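Long-range contacts in XRE-family like protein (Pseudomonas syringae pv. tomato, PDB 3F6W), which probably binds DNA through a helix-turn-helix domain, as expected of a transcriptional regulator of the xenobiotic response element family: residues Y12-L16 and A50-L54; L19-R23 and F62-T68. All coordinates share one frame; numbering follows the deposited sequence.

Interaction 1. Residues Y12-L16 and A50-L54; sequences YQALL and AERRL
The phenol oxygen of Tyr12 is gripped from two directions: Leu54 N donates to Tyr12 OH over 2.9 Å in a nearly straight bond (164° at the hydrogen), and Tyr12 OH itself gives its proton to a water 2.6 Å away. That water passes a hydrogen on to Arg52 O, so one hydroxyl ties down the loop backbone at two points. The ring reaches this far because CG of Tyr12 stands anti to the backbone N (chi1 -174°), which sends the phenol out from helix 3-26. Arg53 folds back above it, its chain bent at chi2 and chi3. Arg53 NH2 settles over the ring centre, 3.3 Å above the plane, in a cation-pi contact whose guanidinium is tilted 35° from the ring. The domain is the all-helical helix-turn-helix fold of the XRE family, and the loop held here joins helix 41-48 to helix 56-66. Ala50 opens that loop with positive phi as part of a Schellman motif, and its CB rests 3.8 Å from Leu16 CD1. In one of two conformers of Gln13, its OE1 takes a hydrogen from a second water, which accepts a long bond from Arg53 NH1. Arg52 forms a salt bridge with Glu58 through its NH2.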
loop_
_atom_site.group_PDB
_atom_site.type_symbol
_atom_site.label_atom_id
_atom_site.label_comp_id
_atom_site.label_asym_id
_atom_site.label_seq_id
_atom_site.Cartn_x
_atom_site.Cartn_y
_atom_site.Cartn_z
ATOM N N TYR A 12 -1.311 0.909 -6.599
ATOM C CA TYR A 12 -1.052 1.443 -7.932
ATOM C C TYR A 12 0.431 1.278 -8.269
ATOM O O TYR A 12 0.787 0.864 -9.371
ATOM C CB TYR A 12 -1.481 2.910 -8.017
ATOM C CG TYR A 12 -1.354 3.454 -9.427
ATOM C CD1 TYR A 12 -2.368 3.276 -10.349
ATOM C CD2 TYR A 12 -0.203 4.111 -9.834
ATOM C CE1 TYR A 12 -2.251 3.744 -11.655
ATOM C CE2 TYR A 12 -0.072 4.592 -11.144
ATOM C CZ TYR A 12 -1.111 4.413 -12.035
ATOM O OH TYR A 12 -0.985 4.874 -13.321
ATOM N N GLN A 13 1.307 1.556 -7.307
ATOM C CA GLN A 13 2.731 1.423 -7.585
ATOM C C GLN A 13 3.110 -0.036 -7.825
ATOM O O GLN A 13 3.944 -0.323 -8.693
ATOM C CB GLN A 13 3.573 2.052 -6.476
ATOM C CG GLN A 13 3.477 3.575 -6.440
ATOM C CD GLN A 13 4.270 4.244 -7.551
ATOM O OE1 GLN A 13 3.782 5.159 -8.214
ATOM N NE2 GLN A 13 5.500 3.788 -7.756
ATOM N N ALA A 14 2.480 -0.946 -7.086
ATOM C CA ALA A 14 2.708 -2.377 -7.265
ATOM C C ALA A 14 2.255 -2.816 -8.651
ATOM O O ALA A 14 2.942 -3.588 -9.326
ATOM C CB ALA A 14 1.982 -3.193 -6.159
ATOM N N LEU A 15 1.108 -2.310 -9.095
ATOM C CA LEU A 15 0.677 -2.567 -10.467
ATOM C C LEU A 15 1.708 -2.081 -11.494
ATOM O O LEU A 15 2.019 -2.801 -12.450
ATOM C CB LEU A 15 -0.696 -1.948 -10.743
ATOM C CG LEU A 15 -1.297 -2.313 -12.097
ATOM C CD1 LEU A 15 -1.402 -3.826 -12.220
ATOM C CD2 LEU A 15 -2.664 -1.663 -12.248
ATOM N N LEU A 16 2.249 -0.878 -11.310
ATOM C CA LEU A 16 3.301 -0.418 -12.227
ATOM C C LEU A 16 4.532 -1.344 -12.197
ATOM O O LEU A 16 5.140 -1.622 -13.236
ATOM C CB LEU A 16 3.730 1.017 -11.925
ATOM C CG LEU A 16 2.701 2.136 -12.156
ATOM C CD1 LEU A 16 3.365 3.487 -11.906
ATOM C CD2 LEU A 16 2.093 2.055 -13.565
ATOM N N ALA A 50 5.176 6.918 -13.397
ATOM C CA ALA A 50 4.098 7.487 -12.584
ATOM C C ALA A 50 3.933 8.994 -12.732
ATOM O O ALA A 50 3.545 9.683 -11.776
ATOM C CB ALA A 50 4.280 7.122 -11.111
ATOM N N GLU A 51 4.218 9.503 -13.925
ATOM C CA GLU A 51 4.022 10.919 -14.228
ATOM C C GLU A 51 2.709 11.174 -14.988
ATOM O O GLU A 51 2.403 12.303 -15.359
ATOM C CB GLU A 51 5.210 11.466 -15.018
ATOM C CG GLU A 51 6.546 11.321 -14.286
ATOM C CD GLU A 51 6.709 12.297 -13.133
ATOM O OE1 GLU A 51 5.830 13.167 -12.952
ATOM N N ARG A 52 1.949 10.117 -15.241
ATOM C CA ARG A 52 0.578 10.270 -15.739
ATOM C C ARG A 52 -0.222 9.101 -15.191
ATOM O O ARG A 52 0.363 8.084 -14.867
ATOM C CB ARG A 52 0.537 10.298 -17.274
ATOM C CG ARG A 52 0.746 8.953 -17.930
ATOM C CD ARG A 52 0.509 8.993 -19.453
ATOM N NE ARG A 52 -0.838 9.398 -19.862
ATOM C CZ ARG A 52 -1.913 8.609 -19.835
ATOM N NH1 ARG A 52 -1.822 7.367 -19.391
ATOM N NH2 ARG A 52 -3.089 9.067 -20.237
ATOM N N ARG A 53 -1.543 9.239 -15.107
ATOM C CA ARG A 53 -2.382 8.194 -14.508
ATOM C C ARG A 53 -2.930 7.252 -15.579
ATOM O O ARG A 53 -3.421 7.697 -16.619
ATOM C CB ARG A 53 -3.565 8.795 -13.736
ATOM C CG ARG A 53 -3.264 10.004 -12.864
ATOM C CD ARG A 53 -2.388 9.653 -11.677
ATOM N NE ARG A 53 -2.865 8.496 -10.923
ATOM C CZ ARG A 53 -2.068 7.754 -10.157
ATOM N NH1 ARG A 53 -0.776 8.053 -10.056
ATOM N NH2 ARG A 53 -2.547 6.716 -9.495
ATOM N N LEU A 54 -2.800 5.950 -15.342
ATOM C CA LEU A 54 -3.375 4.949 -16.233
ATOM C C LEU A 54 -4.807 4.692 -15.824
ATOM O O LEU A 54 -5.081 4.447 -14.650
ATOM C CB LEU A 54 -2.621 3.625 -16.124
ATOM C CG LEU A 54 -1.483 3.282 -17.077
ATOM C CD1 LEU A 54 -0.998 1.866 -16.781
ATOM C CD2 LEU A 54 -1.914 3.404 -18.532
HETATM O O HOH W 1 1.345 5.846 -14.055
HETATM O O HOH W 2 1.700 6.952 -8.218
#

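Interaction 2. Residues L19-R23 and F62-T68; sequences LLEAR and FCRGIGT
Helix segments 19-23 and 62-66 run side by side in nearly the same direction, their axes 24° apart and 10.3 Å at closest approach. The backbones come nearest at the end of helix 56-66, where the CA atoms of Arg23 and Ile66 lie 5.7 Å apart. Ile66 uses both branches here. Its CD1 meets Ala22 CB at 3.7 Å, while CG2 lies against the CB and CG methylenes of Arg23, the two side chains crossing at about a right angle. With chi1 at 56°, CG1 of Ile66 sits between its own backbone N and carbonyl carbon, and this rotation directs CD1 to Ala22. Both helices belong to the helical bundle of the helix-turn-helix domain, in which Leu33 of helix 30-37 also touches Phe62, Ile66 and Arg23. One turn earlier, Leu19 CD2 is shared by two neighbours, Cys63 SG and Phe62 CD2, each at 3.9 Å. Gly67, with positive phi, ends helix 56-66 in a Schellman motif closed by the bond from Thr68 N to Cys63 O; beyond it, in one of its two conformers, Thr68 CG2 lies 4.2 Å from Ala22 CB. The guanidinium of Arg23 is engaged by Glu48 in a salt bridge and by Ile28 O.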
loop_
_atom_site.group_PDB
_atom_site.type_symbol
_atom_site.label_atom_id
_atom_site.label_comp_id
_atom_site.label_asym_id
_atom_site.label_seq_id
_atom_site.Cartn_x
_atom_site.Cartn_y
_atom_site.Cartn_z
ATOM N N LEU A 19 3.775 -4.300 -14.198
ATOM C CA LEU A 19 3.712 -4.009 -15.629
ATOM C C LEU A 19 5.102 -3.871 -16.215
ATOM O O LEU A 19 5.344 -4.265 -17.361
ATOM C CB LEU A 19 2.944 -2.716 -15.906
ATOM C CG LEU A 19 1.423 -2.785 -15.847
ATOM C CD1 LEU A 19 0.841 -1.386 -15.935
ATOM C CD2 LEU A 19 0.892 -3.658 -16.973
ATOM N N LEU A 20 6.006 -3.284 -15.439
ATOM C CA LEU A 20 7.383 -3.141 -15.891
ATOM C C LEU A 20 8.016 -4.528 -15.988
ATOM O O LEU A 20 8.675 -4.850 -16.975
ATOM C CB LEU A 20 8.179 -2.239 -14.948
ATOM C CG LEU A 20 9.669 -2.061 -15.227
ATOM C CD1 LEU A 20 9.880 -1.492 -16.632
ATOM C CD2 LEU A 20 10.280 -1.139 -14.181
ATOM N N GLU A 21 7.806 -5.355 -14.966
ATOM C CA GLU A 21 8.272 -6.739 -15.033
ATOM C C GLU A 21 7.774 -7.416 -16.314
ATOM O O GLU A 21 8.526 -8.116 -17.004
ATOM C CB GLU A 21 7.756 -7.510 -13.828
ATOM C CG GLU A 21 8.240 -8.941 -13.724
ATOM C CD GLU A 21 7.932 -9.500 -12.344
ATOM O OE1 GLU A 21 6.756 -9.824 -12.097
ATOM O OE2 GLU A 21 8.850 -9.583 -11.506
ATOM N N ALA A 22 6.491 -7.225 -16.618
ATOM C CA ALA A 22 5.889 -7.858 -17.795
ATOM C C ALA A 22 6.469 -7.337 -19.108
ATOM O O ALA A 22 6.763 -8.123 -20.014
ATOM C CB ALA A 22 4.365 -7.717 -17.779
ATOM N N ARG A 23 6.644 -6.023 -19.226
ATOM C CA ARG A 23 7.188 -5.497 -20.485
ATOM C C ARG A 23 8.625 -5.963 -20.684
ATOM O O ARG A 23 9.015 -6.394 -21.776
ATOM C CB ARG A 23 7.127 -3.967 -20.561
ATOM C CG ARG A 23 7.741 -3.435 -21.870
ATOM C CD ARG A 23 7.695 -1.911 -21.990
ATOM N NE ARG A 23 8.503 -1.226 -20.981
ATOM C CZ ARG A 23 9.831 -1.203 -20.955
ATOM N NH1 ARG A 23 10.531 -1.849 -21.879
ATOM N NH2 ARG A 23 10.459 -0.537 -19.997
ATOM N N PHE A 62 -2.496 -1.564 -22.818
ATOM C CA PHE A 62 -1.080 -1.635 -22.451
ATOM C C PHE A 62 -0.709 -3.111 -22.295
ATOM O O PHE A 62 0.278 -3.590 -22.867
ATOM C CB PHE A 62 -0.898 -0.877 -21.128
ATOM C CG PHE A 62 0.531 -0.515 -20.790
ATOM C CD1 PHE A 62 1.002 0.774 -20.992
ATOM C CD2 PHE A 62 1.376 -1.449 -20.198
ATOM C CE1 PHE A 62 2.308 1.119 -20.643
ATOM C CE2 PHE A 62 2.676 -1.113 -19.846
ATOM C CZ PHE A 62 3.143 0.172 -20.071
ATOM N N CYS A 63 -1.525 -3.834 -21.537
ATOM C CA CYS A 63 -1.338 -5.270 -21.341
ATOM C C CYS A 63 -1.331 -6.048 -22.659
ATOM O O CYS A 63 -0.419 -6.851 -22.921
ATOM C CB CYS A 63 -2.433 -5.824 -20.421
ATOM S SG CYS A 63 -2.208 -5.389 -18.663
ATOM N N ARG A 64 -2.346 -5.816 -23.490
ATOM C CA ARG A 64 -2.418 -6.504 -24.775
ATOM C C ARG A 64 -1.179 -6.184 -25.607
ATOM O O ARG A 64 -0.653 -7.048 -26.306
ATOM C CB ARG A 64 -3.705 -6.150 -25.538
ATOM C CG ARG A 64 -4.869 -7.108 -25.300
ATOM C CD ARG A 64 -5.452 -6.944 -23.922
ATOM N NE ARG A 64 -6.547 -7.870 -23.638
ATOM C CZ ARG A 64 -7.832 -7.526 -23.587
ATOM N NH1 ARG A 64 -8.202 -6.275 -23.824
ATOM N NH2 ARG A 64 -8.756 -8.435 -23.310
ATOM N N GLY A 65 -0.703 -4.949 -25.513
ATOM C CA GLY A 65 0.457 -4.530 -26.287
ATOM C C GLY A 65 1.725 -5.285 -25.898
ATOM O O GLY A 65 2.622 -5.500 -26.716
ATOM N N ILE A 66 1.810 -5.691 -24.639
ATOM C CA ILE A 66 2.968 -6.467 -24.202
ATOM C C ILE A 66 2.725 -7.972 -24.225
ATOM O O ILE A 66 3.652 -8.752 -24.052
ATOM C CB ILE A 66 3.468 -6.036 -22.820
ATOM C CG1 ILE A 66 2.354 -6.120 -21.790
ATOM C CG2 ILE A 66 4.027 -4.627 -22.879
ATOM C CD1 ILE A 66 2.797 -5.642 -20.416
ATOM N N GLY A 67 1.481 -8.382 -24.429
ATOM C CA GLY A 67 1.174 -9.792 -24.532
ATOM C C GLY A 67 0.668 -10.430 -23.255
ATOM O O GLY A 67 0.562 -11.650 -23.172
ATOM N N THR A 68 0.355 -9.620 -22.248
ATOM C CA THR A 68 -0.106 -10.169 -20.974
ATOM C C THR A 68 -1.591 -9.913 -20.713
ATOM O O THR A 68 -2.108 -8.832 -20.992
ATOM C CB THR A 68 0.736 -9.664 -19.783
ATOM O OG1 THR A 68 0.268 -10.273 -18.574
ATOM C CG2 THR A 68 0.641 -8.156 -19.658
#

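Overall arrangement
From the N terminus, helix 3-26 supplies the first half of both contacts: residues 12-16 and then, further along, 19-23. The chain next makes helices 30-37 and 41-48 before interaction 1 closes a loop of 33 residues by bringing 50-54 back to the helix. Helix 56-66 follows, and interaction 2 closes a loop of 38 residues at its C-terminal end, ahead of helix 70-78. The two loops cross rather than nest, since their segments alternate along the sequence. The centres of the two contacts are about 13 Å apart, yet they meet where, in one conformer of Leu54, its CD1 lies 3.8 Å from Leu19 CD1. The long first helix thus contacts both the linker after helix 41-48 and the end of helix 56-66.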